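Local coordinates for polar amino acid ABC uptake transporter substrate binding protein (PDB 3HV1) that probably captures polar amino acids outside the cell and hands them to an ABC importer in the membrane, at residues Ser97-Glu102 and Ala215-Lys220; Tyr104-Gln109 and Gly208-Val213; Lys128-Gln133 and Gln156-Tyr161; Ala186-Glu191 and Asn244-Glu249. One frame throughout, in Å; residues are numbered along the deposited sequence.

Contact 1 of 4, residues Ser97-Glu102 and Ala215-Lys220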
loop_
_atom_site.group_PDB
_atom_site.type_symbol
_atom_site.label_atom_id
_atom_site.label_comp_id
_atom_site.label_asym_id
_atom_site.label_seq_id
_atom_site.Cartn_x
_atom_site.Cartn_y
_atom_site.Cartn_z
ATOM N N SER A 97 16.403 6.489 -6.616
ATOM C CA SER A 97 17.455 6.790 -5.649
ATOM C C SER A 97 17.280 6.164 -4.264
ATOM O O SER A 97 18.229 6.119 -3.482
ATOM C CB SER A 97 17.599 8.306 -5.489
ATOM O OG SER A 97 18.029 8.919 -6.692
ATOM N N ALA A 98 16.088 5.674 -3.945
ATOM C CA ALA A 98 15.900 5.101 -2.618
ATOM C C ALA A 98 14.762 4.108 -2.453
ATOM O O ALA A 98 13.906 3.965 -3.321
ATOM C CB ALA A 98 15.733 6.233 -1.601
ATOM N N ASP A 99 14.781 3.422 -1.315
ATOM C CA ASP A 99 13.754 2.458 -0.944
ATOM C C ASP A 99 12.942 3.109 0.171
ATOM O O ASP A 99 13.491 3.822 1.010
ATOM C CB ASP A 99 14.383 1.155 -0.457
ATOM C CG ASP A 99 14.667 0.185 -1.593
ATOM O OD1 ASP A 99 14.357 0.523 -2.757
ATOM O OD2 ASP A 99 15.191 -0.920 -1.317
ATOM N N PHE A 100 11.639 2.854 0.183
ATOM C CA PHE A 100 10.740 3.467 1.156
ATOM C C PHE A 100 10.128 2.558 2.199
ATOM O O PHE A 100 9.898 1.375 1.955
ATOM C CB PHE A 100 9.587 4.148 0.418
ATOM C CG PHE A 100 9.980 5.393 -0.307
ATOM C CD1 PHE A 100 9.871 6.632 0.315
ATOM C CD2 PHE A 100 10.460 5.334 -1.612
ATOM C CE1 PHE A 100 10.228 7.793 -0.346
ATOM C CE2 PHE A 100 10.824 6.493 -2.286
ATOM C CZ PHE A 100 10.708 7.724 -1.652
ATOM N N THR A 101 9.851 3.131 3.367
ATOM C CA THR A 101 9.181 2.383 4.415
ATOM C C THR A 101 7.730 2.471 3.969
ATOM O O THR A 101 7.414 3.121 2.967
ATOM C CB THR A 101 9.219 3.087 5.782
ATOM O OG1 THR A 101 8.625 4.392 5.652
ATOM C CG2 THR A 101 10.640 3.203 6.308
ATOM N N GLU A 102 6.859 1.812 4.720
ATOM C CA GLU A 102 5.428 1.872 4.467
ATOM C C GLU A 102 5.037 3.302 4.844
ATOM O O GLU A 102 5.771 3.971 5.573
ATOM C CB GLU A 102 4.698 0.883 5.380
ATOM C CG GLU A 102 5.017 -0.565 5.089
ATOM C CD GLU A 102 4.774 -0.915 3.639
ATOM O OE1 GLU A 102 3.700 -0.539 3.119
ATOM O OE2 GLU A 102 5.650 -1.565 3.019
ATOM N N ALA A 215 15.392 5.664 2.417
ATOM C CA ALA A 215 16.729 5.237 2.829
ATOM C C ALA A 215 17.437 4.655 1.618
ATOM O O ALA A 215 16.805 4.383 0.596
ATOM C CB ALA A 215 16.635 4.176 3.919
ATOM N N ARG A 216 18.747 4.467 1.722
ATOM C CA ARG A 216 19.482 3.884 0.607
ATOM C C ARG A 216 18.868 2.511 0.320
ATOM O O ARG A 216 18.453 1.806 1.239
ATOM C CB ARG A 216 20.971 3.768 0.952
ATOM C CG ARG A 216 21.722 5.101 0.824
ATOM C CD ARG A 216 23.190 4.961 1.194
ATOM N NE ARG A 216 23.376 4.681 2.613
ATOM C CZ ARG A 216 23.377 5.603 3.571
ATOM N NH1 ARG A 216 23.206 6.885 3.274
ATOM N NH2 ARG A 216 23.547 5.239 4.832
ATOM N N LYS A 217 18.794 2.139 -0.954
ATOM C CA LYS A 217 18.202 0.858 -1.331
ATOM C C LYS A 217 18.859 -0.348 -0.669
ATOM O O LYS A 217 18.205 -1.369 -0.443
ATOM C CB LYS A 217 18.243 0.690 -2.853
ATOM C CG LYS A 217 17.406 1.698 -3.602
ATOM C CD LYS A 217 17.391 1.398 -5.089
ATOM C CE LYS A 217 16.253 2.114 -5.767
ATOM N NZ LYS A 217 14.942 1.642 -5.234
ATOM N N VAL A 218 20.151 -0.232 -0.363
ATOM C CA VAL A 218 20.893 -1.320 0.274
ATOM C C VAL A 218 20.507 -1.539 1.738
ATOM O O VAL A 218 20.690 -2.629 2.275
ATOM C CB VAL A 218 22.418 -1.065 0.216
ATOM C CG1 VAL A 218 22.905 -1.150 -1.221
ATOM C CG2 VAL A 218 22.745 0.312 0.810
ATOM N N ASP A 219 19.973 -0.504 2.381
ATOM C CA ASP A 219 19.576 -0.597 3.787
ATOM C C ASP A 219 18.220 -1.267 3.996
ATOM O O ASP A 219 17.338 -0.723 4.667
ATOM C CB ASP A 219 19.556 0.793 4.429
ATOM C CG ASP A 219 20.862 1.140 5.109
ATOM O OD1 ASP A 219 21.469 0.233 5.709
ATOM O OD2 ASP A 219 21.270 2.320 5.068
ATOM N N LYS A 220 18.073 -2.463 3.438
ATOM C CA LYS A 220 16.843 -3.234 3.539
ATOM C C LYS A 220 16.391 -3.478 4.974
ATOM O O LYS A 220 15.197 -3.406 5.275
ATOM C CB LYS A 220 17.027 -4.582 2.842
ATOM C CG LYS A 220 17.394 -4.471 1.375
ATOM C CD LYS A 220 16.331 -3.714 0.597
ATOM C CE LYS A 220 16.604 -3.772 -0.893
ATOM N NZ LYS A 220 16.561 -5.174 -1.390
HETATM O O HOH W 1 19.914 4.194 -2.940
#
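An antiparallel bridge at the end of a sheet strand, followed directly by a type I turn, forms this contact in the type II periplasmic-binding-protein fold. Asp99 and Ala215 are a hydrogen-bonded pair. Asp99 N gives to Ala215 O (2.9 Å) and Ala215 N gives back to Asp99 O (3.0 Å), both nearly along the C=O axis, so the two backbones are fixed here. The buried Ala98 adds to the tight side, its CB lying 3.1 Å from Ala215 O.

The looser part is confined to water 1, which links Ser97 O to Lys217 N, and to exposed Lys220, whose CE approaches Asp99 OD2 to 3.2 Å while its NZ stays beyond salt-bridge range. The turn from Arg216 to Asp219, closed by Asp219 N giving to Arg216 O, brings Lys217 beside Asp99 for a tight grip at the partly exposed side. Lys217 runs extended past CG, bends only at chi4 (-62°) and crosses the Asp99 side chain at about a right angle. Lys217 NZ gives to Ala98 O from above the carbonyl plane (3.2 Å) and reaches weakly to Lys95 O. In the salt bridge, Lys217 NZ meets Asp99 OD1 at 2.8 Å, 28° out of the carboxylate plane.

Contact 2 of 4, residues Tyr104-Gln109 and Gly208-Val213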
loop_
_atom_site.group_PDB
_atom_site.type_symbol
_atom_site.label_atom_id
_atom_site.label_comp_id
_atom_site.label_asym_id
_atom_site.label_seq_id
_atom_site.Cartn_x
_atom_site.Cartn_y
_atom_site.Cartn_z
ATOM N N TYR A 104 3.339 6.329 6.844
ATOM C CA TYR A 104 2.886 6.455 8.229
ATOM C C TYR A 104 1.719 7.446 8.399
ATOM O O TYR A 104 1.070 7.489 9.446
ATOM C CB TYR A 104 4.066 6.826 9.155
ATOM C CG TYR A 104 4.845 8.060 8.748
ATOM C CD1 TYR A 104 4.477 9.322 9.208
ATOM C CD2 TYR A 104 5.932 7.967 7.867
ATOM C CE1 TYR A 104 5.169 10.477 8.797
ATOM C CE2 TYR A 104 6.624 9.109 7.453
ATOM C CZ TYR A 104 6.234 10.357 7.923
ATOM O OH TYR A 104 6.900 11.484 7.503
HETATM N N MSE A 105 1.450 8.241 7.370
HETATM C CA MSE A 105 0.333 9.175 7.428
HETATM C C MSE A 105 -0.013 9.743 6.062
HETATM O O MSE A 105 0.833 9.809 5.167
HETATM C CB MSE A 105 0.605 10.310 8.434
HETATM C CG MSE A 105 1.079 11.650 7.841
HETATM SE SE MSE A 105 0.939 13.171 9.029
HETATM C CE MSE A 105 -0.876 13.707 8.640
ATOM N N VAL A 106 -1.273 10.131 5.900
ATOM C CA VAL A 106 -1.718 10.689 4.640
ATOM C C VAL A 106 -2.014 12.164 4.756
ATOM O O VAL A 106 -2.682 12.608 5.684
ATOM C CB VAL A 106 -2.990 9.987 4.110
ATOM C CG1 VAL A 106 -3.488 10.697 2.855
ATOM C CG2 VAL A 106 -2.691 8.539 3.805
ATOM N N ASN A 107 -1.486 12.926 3.810
ATOM C CA ASN A 107 -1.748 14.346 3.784
ATOM C C ASN A 107 -2.604 14.589 2.557
ATOM O O ASN A 107 -2.376 14.000 1.502
ATOM C CB ASN A 107 -0.468 15.155 3.692
ATOM C CG ASN A 107 -0.744 16.634 3.631
ATOM O OD1 ASN A 107 -1.605 17.143 4.357
ATOM N ND2 ASN A 107 -0.024 17.341 2.764
ATOM N N GLU A 108 -3.603 15.442 2.707
ATOM C CA GLU A 108 -4.500 15.746 1.607
ATOM C C GLU A 108 -5.205 17.051 1.931
ATOM O O GLU A 108 -5.150 17.526 3.061
ATOM C CB GLU A 108 -5.541 14.631 1.458
ATOM C CG GLU A 108 -6.541 14.575 2.610
ATOM C CD GLU A 108 -7.512 13.423 2.483
ATOM O OE1 GLU A 108 -8.060 13.224 1.378
ATOM O OE2 GLU A 108 -7.738 12.721 3.489
ATOM N N GLN A 109 -5.854 17.634 0.934
ATOM C CA GLN A 109 -6.580 18.873 1.147
ATOM C C GLN A 109 -7.804 18.550 1.990
ATOM O O GLN A 109 -8.479 17.544 1.746
ATOM C CB GLN A 109 -7.041 19.464 -0.189
ATOM C CG GLN A 109 -5.908 19.878 -1.087
ATOM C CD GLN A 109 -4.959 20.823 -0.389
ATOM O OE1 GLN A 109 -5.373 21.848 0.149
ATOM N NE2 GLN A 109 -3.680 20.487 -0.392
ATOM N N GLY A 208 -4.600 12.676 -2.509
ATOM C CA GLY A 208 -3.610 13.041 -1.517
ATOM C C GLY A 208 -2.247 12.426 -1.756
ATOM O O GLY A 208 -1.970 11.873 -2.820
ATOM N N GLU A 209 -1.391 12.543 -0.748
ATOM C CA GLU A 209 -0.045 11.996 -0.806
ATOM C C GLU A 209 0.189 11.233 0.492
ATOM O O GLU A 209 -0.431 11.538 1.517
ATOM C CB GLU A 209 0.975 13.130 -0.945
ATOM C CG GLU A 209 1.085 14.025 0.271
ATOM C CD GLU A 209 1.863 15.300 -0.007
ATOM O OE1 GLU A 209 2.860 15.244 -0.752
ATOM O OE2 GLU A 209 1.485 16.357 0.535
ATOM N N SER A 210 1.062 10.231 0.451
ATOM C CA SER A 210 1.359 9.453 1.645
ATOM C C SER A 210 2.814 9.679 2.060
ATOM O O SER A 210 3.733 9.488 1.256
ATOM C CB SER A 210 1.119 7.965 1.384
ATOM O OG SER A 210 -0.234 7.717 1.047
ATOM N N PHE A 211 3.014 10.100 3.307
ATOM C CA PHE A 211 4.353 10.338 3.820
ATOM C C PHE A 211 5.002 9.013 4.192
ATOM O O PHE A 211 4.378 8.160 4.820
ATOM C CB PHE A 211 4.329 11.243 5.059
ATOM C CG PHE A 211 3.861 12.649 4.791
ATOM C CD1 PHE A 211 4.074 13.249 3.557
ATOM C CD2 PHE A 211 3.270 13.399 5.805
ATOM C CE1 PHE A 211 3.710 14.575 3.329
ATOM C CE2 PHE A 211 2.902 14.730 5.588
ATOM C CZ PHE A 211 3.126 15.317 4.345
ATOM N N ALA A 212 6.259 8.847 3.791
ATOM C CA ALA A 212 7.010 7.642 4.097
ATOM C C ALA A 212 8.467 8.065 4.236
ATOM O O ALA A 212 8.837 9.174 3.855
ATOM C CB ALA A 212 6.843 6.597 2.978
ATOM N N VAL A 213 9.287 7.183 4.792
ATOM C CA VAL A 213 10.706 7.472 5.007
ATOM C C VAL A 213 11.570 6.840 3.917
ATOM O O VAL A 213 11.362 5.688 3.560
ATOM C CB VAL A 213 11.165 6.917 6.373
ATOM C CG1 VAL A 213 12.583 7.386 6.687
ATOM C CG2 VAL A 213 10.202 7.371 7.462
HETATM O O HOH W 2 8.980 11.629 5.696
#
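Strands 105-107 and 209-211 run antiparallel, their axes 4.7 Å apart at closest approach, and the side chain of Asn107 records how they meet. Asn107 CB lies obliquely to the Phe211 ring, 3.7 Å from Phe211 CZ. CG stands anti to the backbone N (chi1 179°), near both Glu209 OE2 and Phe211 CZ, which lays the side chain alongside that of Glu209, both pointing the same way. At the tip, Asn107 ND2 gives a hydrogen bond of 2.9 Å to the anti lone pair of Glu209 OE2, and the amide and carboxylate planes are nearly coplanar (22° apart). ND2 also bonds Asp182, while OD1 accepts from Val184 N, so the amide is gripped from several directions. The backbones of Asn107 and Glu209 pair as well: Glu209 N to Asn107 O is the straightest bond here, at 174°.

Two residues earlier, Met105, a selenomethionine, runs beside Phe211; Met105 CG lies 3.5 Å from Phe211 CD2, and its SE sits at the ring edge in a Met-aromatic contact. Tyr104 places one ring face over Phe211 O, and its hydroxyl shares water 2 with Ala212 O.

The two strands are consistent with the interlobe hinge strands of type II binding proteins. With Glu209 and Asp182 both held by one amide, two carboxylates are brought together, a repulsion that the NH2 group would probably offset.

Contact 3 of 4, residues Lys128-Gln133 and Gln156-Tyr161; sequences KTLGAQ and QKVVQY
Two neighbouring parallel strands of a beta-alpha-beta unit meet here, 130-133 and 158-161, with helix 137-144 making the connection between them. The first shell is backbone. Val159 N gives to Leu130 O (2.8 Å) and Tyr161 N to Ala132 O (2.9 Å), both lying in the carbonyl plane. In the reverse direction Ala132 N gives to Val159 O (2.9 Å), here from 26° out of that plane. Val159 and Ala132 thus each use both N and O on the other strand, the alternation of a parallel pair. The strand directions differ by 35°, a marked twist. Where the strands begin, water 3 links Leu130 N and Lys157 O.

On the face that carries Leu130, Ala132 and Val158, Leu130 and Val158 lie side by side. Leu130 CG is anti to its backbone N, and this torsion together with chi2 (64°) brings Leu130 CD2 against Val158 CG1 at 3.5 Å, tighter than ordinary van der Waals contact. Phe142 of helix 137-144 touches both side chains, so the connecting helix packs on this face.

On the other face, Tyr161 lies along Gly131, where no side chain intervenes. Ala167 of helix 164-173 touches the Tyr161 side chain, and Asp170 takes a hydrogen bond with the phenol. Placed in this way, the ring turns its edge to the neighbouring strand, with Tyr161 CE2 4.2 Å from Gly131 CA and Ala132 O lying in the ring plane.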
loop_
_atom_site.group_PDB
_atom_site.type_symbol
_atom_site.label_atom_id
_atom_site.label_comp_id
_atom_site.label_asym_id
_atom_site.label_seq_id
_atom_site.Cartn_x
_atom_site.Cartn_y
_atom_site.Cartn_z
ATOM N N LYS A 128 -21.824 28.502 -0.958
ATOM C CA LYS A 128 -21.042 29.112 0.109
ATOM C C LYS A 128 -19.700 29.630 -0.406
ATOM O O LYS A 128 -19.210 29.182 -1.444
ATOM C CB LYS A 128 -20.816 28.090 1.225
ATOM C CG LYS A 128 -22.097 27.481 1.788
ATOM C CD LYS A 128 -22.930 28.516 2.529
ATOM C CE LYS A 128 -24.163 27.886 3.162
ATOM N NZ LYS A 128 -24.908 28.874 3.998
ATOM N N THR A 129 -19.112 30.571 0.328
ATOM C CA THR A 129 -17.830 31.171 -0.040
ATOM C C THR A 129 -16.638 30.360 0.470
ATOM O O THR A 129 -16.557 30.037 1.658
ATOM C CB THR A 129 -17.709 32.592 0.529
ATOM O OG1 THR A 129 -17.779 32.531 1.959
ATOM C CG2 THR A 129 -18.834 33.467 0.020
ATOM N N LEU A 130 -15.707 30.065 -0.435
ATOM C CA LEU A 130 -14.521 29.280 -0.104
ATOM C C LEU A 130 -13.214 30.059 -0.183
ATOM O O LEU A 130 -12.989 30.852 -1.100
ATOM C CB LEU A 130 -14.427 28.068 -1.034
ATOM C CG LEU A 130 -13.297 27.056 -0.811
ATOM C CD1 LEU A 130 -13.452 26.369 0.539
ATOM C CD2 LEU A 130 -13.337 26.032 -1.929
ATOM N N GLY A 131 -12.354 29.825 0.795
ATOM C CA GLY A 131 -11.067 30.479 0.820
ATOM C C GLY A 131 -9.971 29.438 0.670
ATOM O O GLY A 131 -10.178 28.266 0.978
ATOM N N ALA A 132 -8.811 29.862 0.185
ATOM C CA ALA A 132 -7.671 28.972 0.008
ATOM C C ALA A 132 -6.413 29.823 0.120
ATOM O O ALA A 132 -6.467 31.038 -0.067
ATOM C CB ALA A 132 -7.735 28.297 -1.348
ATOM N N GLN A 133 -5.283 29.203 0.438
ATOM C CA GLN A 133 -4.055 29.973 0.561
ATOM C C GLN A 133 -3.439 30.161 -0.818
ATOM O O GLN A 133 -3.404 29.235 -1.632
ATOM C CB GLN A 133 -3.066 29.283 1.510
ATOM C CG GLN A 133 -2.189 30.282 2.272
ATOM C CD GLN A 133 -1.304 29.643 3.337
ATOM O OE1 GLN A 133 -1.776 28.890 4.194
ATOM N NE2 GLN A 133 -0.010 29.956 3.292
ATOM N N GLN A 156 -18.015 30.159 -8.086
ATOM C CA GLN A 156 -17.128 29.155 -8.671
ATOM C C GLN A 156 -15.675 29.610 -8.595
ATOM O O GLN A 156 -14.880 29.338 -9.493
ATOM C CB GLN A 156 -17.489 28.885 -10.137
ATOM C CG GLN A 156 -18.825 28.195 -10.358
ATOM C CD GLN A 156 -20.002 29.086 -10.021
ATOM O OE1 GLN A 156 -20.152 30.176 -10.582
ATOM N NE2 GLN A 156 -20.847 28.628 -9.104
ATOM N N LYS A 157 -15.338 30.310 -7.519
ATOM C CA LYS A 157 -13.982 30.801 -7.322
ATOM C C LYS A 157 -13.616 30.637 -5.853
ATOM O O LYS A 157 -14.447 30.238 -5.041
ATOM C CB LYS A 157 -13.887 32.289 -7.680
ATOM C CG LYS A 157 -14.614 32.709 -8.949
ATOM C CD LYS A 157 -14.085 32.005 -10.190
ATOM C CE LYS A 157 -14.888 32.410 -11.423
ATOM N NZ LYS A 157 -14.489 31.656 -12.644
ATOM N N VAL A 158 -12.368 30.950 -5.524
ATOM C CA VAL A 158 -11.902 30.876 -4.150
ATOM C C VAL A 158 -11.182 32.155 -3.772
ATOM O O VAL A 158 -10.418 32.712 -4.562
ATOM C CB VAL A 158 -10.933 29.707 -3.919
ATOM C CG1 VAL A 158 -11.701 28.401 -3.880
ATOM C CG2 VAL A 158 -9.874 29.688 -5.008
ATOM N N VAL A 159 -11.447 32.624 -2.562
ATOM C CA VAL A 159 -10.814 33.824 -2.056
ATOM C C VAL A 159 -9.424 33.396 -1.598
ATOM O O VAL A 159 -9.280 32.529 -0.728
ATOM C CB VAL A 159 -11.604 34.399 -0.871
ATOM C CG1 VAL A 159 -10.997 35.719 -0.422
ATOM C CG2 VAL A 159 -13.053 34.590 -1.267
ATOM N N GLN A 160 -8.395 33.990 -2.194
ATOM C CA GLN A 160 -7.029 33.640 -1.836
ATOM C C GLN A 160 -6.509 34.454 -0.663
ATOM O O GLN A 160 -6.803 35.642 -0.531
ATOM C CB GLN A 160 -6.101 33.811 -3.041
ATOM C CG GLN A 160 -6.377 32.837 -4.170
ATOM C CD GLN A 160 -5.323 32.899 -5.255
ATOM O OE1 GLN A 160 -4.133 32.702 -4.994
ATOM N NE2 GLN A 160 -5.754 33.174 -6.483
ATOM N N TYR A 161 -5.734 33.797 0.192
ATOM C CA TYR A 161 -5.156 34.435 1.359
ATOM C C TYR A 161 -3.662 34.183 1.352
ATOM O O TYR A 161 -3.211 33.111 0.958
ATOM C CB TYR A 161 -5.785 33.862 2.627
ATOM C CG TYR A 161 -7.217 34.298 2.833
ATOM C CD1 TYR A 161 -7.520 35.390 3.643
ATOM C CD2 TYR A 161 -8.268 33.623 2.213
ATOM C CE1 TYR A 161 -8.838 35.802 3.836
ATOM C CE2 TYR A 161 -9.594 34.025 2.397
ATOM C CZ TYR A 161 -9.871 35.113 3.211
ATOM O OH TYR A 161 -11.177 35.507 3.419
HETATM O O HOH W 3 -16.143 31.115 -3.105
#

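Contact 4 of 4, residues Ala186-Glu191 and Asn244-Glu249; sequences ANYYLE and NKWFGE
Segment 186-191 is fully helical, whereas 244-249 holds the last turn of a helix and its exit. Gly248 N still gives to Asn244 O, yet Gly248 itself turns to positive phi (73°), and the chain leaves the helix there. The backbones come closest at Asn187 and Phe247, whose CA atoms are 4.7 Å apart. Close by, Tyr188 CA directs a C-H toward Trp246 O (3.4 Å), and water 4 donates to both Tyr188 O and that same Trp246 O.

Glu191 carries the polar half. CG is anti to the backbone N (chi1 173°), and a bend at chi2 (64°) lays the carboxylate against the exit glycine, with Glu191 OE1 3.2 Å from Gly248 CA. Each carboxylate oxygen then holds a bridging water: water 5 joins OE2 to Lys245 O, and water 6 joins OE1 to Gly248 O. Carbonyls near a helix C-terminus and a carboxylate are all acceptors, so water protons between them probably ease the repulsion.

The apolar half is largely aromatic. Tyr188 and Trp246 lie side by side, pointing the same way, with Tyr188 CE1 3.8 Å from Trp246 CZ3 and near the plane of the indole at its edge. Beside them, Asn187 CB and Phe247 CB meet at 3.7 Å.

Around this junction, Tyr36 of strand 35-37 touches both Tyr188 and Trp246, Asp49 of helix 46-56 receives the indole N-H of Trp246, and Phe247 reaches Met105 of strand 105-114, while Asn187 packs on Val201 of strand 199-203.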
loop_
_atom_site.group_PDB
_atom_site.type_symbol
_atom_site.label_atom_id
_atom_site.label_comp_id
_atom_site.label_asym_id
_atom_site.label_seq_id
_atom_site.Cartn_x
_atom_site.Cartn_y
_atom_site.Cartn_z
ATOM N N ALA A 186 -4.004 22.364 8.663
ATOM C CA ALA A 186 -5.286 22.520 9.342
ATOM C C ALA A 186 -5.216 21.962 10.757
ATOM O O ALA A 186 -5.466 22.670 11.735
ATOM C CB ALA A 186 -6.392 21.798 8.548
ATOM N N ASN A 187 -4.867 20.687 10.876
ATOM C CA ASN A 187 -4.805 20.057 12.191
ATOM C C ASN A 187 -3.736 20.635 13.103
ATOM O O ASN A 187 -3.958 20.798 14.300
ATOM C CB ASN A 187 -4.611 18.550 12.039
ATOM C CG ASN A 187 -5.899 17.839 11.691
ATOM O OD1 ASN A 187 -6.594 17.310 12.572
ATOM N ND2 ASN A 187 -6.243 17.840 10.417
ATOM N N TYR A 188 -2.579 20.955 12.546
ATOM C CA TYR A 188 -1.504 21.507 13.356
ATOM C C TYR A 188 -1.875 22.844 13.988
ATOM O O TYR A 188 -1.760 23.027 15.202
ATOM C CB TYR A 188 -0.242 21.680 12.510
ATOM C CG TYR A 188 0.810 22.531 13.177
ATOM C CD1 TYR A 188 1.450 22.098 14.340
ATOM C CD2 TYR A 188 1.146 23.785 12.664
ATOM C CE1 TYR A 188 2.394 22.890 14.973
ATOM C CE2 TYR A 188 2.091 24.586 13.294
ATOM C CZ TYR A 188 2.710 24.132 14.444
ATOM O OH TYR A 188 3.646 24.918 15.068
ATOM N N TYR A 189 -2.319 23.786 13.165
ATOM C CA TYR A 189 -2.652 25.103 13.683
ATOM C C TYR A 189 -3.835 25.088 14.624
ATOM O O TYR A 189 -3.776 25.680 15.701
ATOM C CB TYR A 189 -2.906 26.084 12.533
ATOM C CG TYR A 189 -1.639 26.470 11.808
ATOM C CD1 TYR A 189 -0.611 27.127 12.478
ATOM C CD2 TYR A 189 -1.459 26.167 10.461
ATOM C CE1 TYR A 189 0.566 27.473 11.827
ATOM C CE2 TYR A 189 -0.287 26.507 9.797
ATOM C CZ TYR A 189 0.723 27.162 10.488
ATOM O OH TYR A 189 1.893 27.502 9.846
ATOM N N LEU A 190 -4.904 24.402 14.229
ATOM C CA LEU A 190 -6.097 24.347 15.064
ATOM C C LEU A 190 -5.833 23.680 16.405
ATOM O O LEU A 190 -6.332 24.135 17.428
ATOM C CB LEU A 190 -7.229 23.632 14.324
ATOM C CG LEU A 190 -7.711 24.340 13.050
ATOM C CD1 LEU A 190 -8.859 23.555 12.423
ATOM C CD2 LEU A 190 -8.168 25.755 13.380
ATOM N N GLU A 191 -5.057 22.599 16.404
ATOM C CA GLU A 191 -4.734 21.906 17.650
ATOM C C GLU A 191 -3.796 22.779 18.473
ATOM O O GLU A 191 -3.932 22.880 19.693
ATOM C CB GLU A 191 -4.052 20.563 17.367
ATOM C CG GLU A 191 -3.520 19.832 18.614
ATOM C CD GLU A 191 -4.621 19.409 19.585
ATOM O OE1 GLU A 191 -5.794 19.322 19.160
ATOM O OE2 GLU A 191 -4.309 19.141 20.772
ATOM N N ASN A 244 -1.492 12.880 18.453
ATOM C CA ASN A 244 -2.406 13.806 19.121
ATOM C C ASN A 244 -1.718 15.125 19.465
ATOM O O ASN A 244 -2.314 16.203 19.346
ATOM C CB ASN A 244 -2.987 13.175 20.397
ATOM C CG ASN A 244 -3.953 14.105 21.124
ATOM O OD1 ASN A 244 -3.591 14.748 22.112
ATOM N ND2 ASN A 244 -5.184 14.189 20.627
ATOM N N LYS A 245 -0.467 15.045 19.899
ATOM C CA LYS A 245 0.279 16.247 20.255
ATOM C C LYS A 245 0.366 17.234 19.090
ATOM O O LYS A 245 0.163 18.446 19.253
ATOM C CB LYS A 245 1.698 15.880 20.691
ATOM C CG LYS A 245 2.630 17.081 20.806
ATOM C CD LYS A 245 4.063 16.651 21.099
ATOM C CE LYS A 245 5.023 17.833 21.055
ATOM N NZ LYS A 245 6.443 17.391 21.286
ATOM N N TRP A 246 0.661 16.711 17.910
ATOM C CA TRP A 246 0.819 17.553 16.737
ATOM C C TRP A 246 -0.435 17.877 15.942
ATOM O O TRP A 246 -0.589 19.006 15.470
ATOM C CB TRP A 246 1.869 16.930 15.809
ATOM C CG TRP A 246 3.234 17.015 16.388
ATOM C CD1 TRP A 246 3.879 16.071 17.136
ATOM C CD2 TRP A 246 4.069 18.170 16.392
ATOM N NE1 TRP A 246 5.072 16.573 17.617
ATOM C CE2 TRP A 246 5.210 17.863 17.170
ATOM C CE3 TRP A 246 3.964 19.444 15.811
ATOM C CZ2 TRP A 246 6.236 18.785 17.382
ATOM C CZ3 TRP A 246 4.984 20.357 16.021
ATOM C CH2 TRP A 246 6.106 20.027 16.801
ATOM N N PHE A 247 -1.331 16.900 15.811
ATOM C CA PHE A 247 -2.535 17.070 15.007
ATOM C C PHE A 247 -3.892 16.984 15.712
ATOM O O PHE A 247 -4.916 17.244 15.097
ATOM C CB PHE A 247 -2.504 16.060 13.854
ATOM C CG PHE A 247 -1.239 16.117 13.038
ATOM C CD1 PHE A 247 -0.892 17.280 12.350
ATOM C CD2 PHE A 247 -0.378 15.020 12.979
ATOM C CE1 PHE A 247 0.297 17.354 11.617
ATOM C CE2 PHE A 247 0.815 15.085 12.247
ATOM C CZ PHE A 247 1.152 16.252 11.566
ATOM N N GLY A 248 -3.912 16.608 16.986
ATOM C CA GLY A 248 -5.188 16.526 17.684
ATOM C C GLY A 248 -6.051 15.349 17.263
ATOM O O GLY A 248 -7.235 15.276 17.601
ATOM N N GLU A 249 -5.462 14.430 16.508
ATOM C CA GLU A 249 -6.156 13.234 16.070
ATOM C C GLU A 249 -5.133 12.163 15.698
ATOM O O GLU A 249 -3.935 12.433 15.638
ATOM C CB GLU A 249 -7.096 13.536 14.889
ATOM C CG GLU A 249 -6.446 13.757 13.544
ATOM C CD GLU A 249 -7.485 13.951 12.439
ATOM O OE1 GLU A 249 -8.212 14.966 12.475
ATOM O OE2 GLU A 249 -7.585 13.083 11.544
HETATM O O HOH W 4 -0.465 21.374 17.067
HETATM O O HOH W 5 -1.506 19.427 21.291
HETATM O O HOH W 6 -7.704 17.398 19.785
#

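All four contacts are partly buried. Contact 2, its centre about 5 Å from the chain's centre, has mostly buried residues; contact 3, centre to centre about 24 Å out and across from contact 1, has several exposed ones on strand 158-161. Contacts 1 and 2 share strand 209-215 and meet where Thr101 N probably bonds Val213 O; contact 3 belongs to the same sheet. These three rest on backbone pairing, parallel only in contact 3. Contact 4 joins the body of one helix to the C-terminal end of another through bridging waters and aromatic packing, touching contact 2 where Met105 SE lies 3.7 Å from Phe247 CE2. Ionic pairing marks contact 1, an amide-carboxylate bond contact 2, aliphatic packing contact 3.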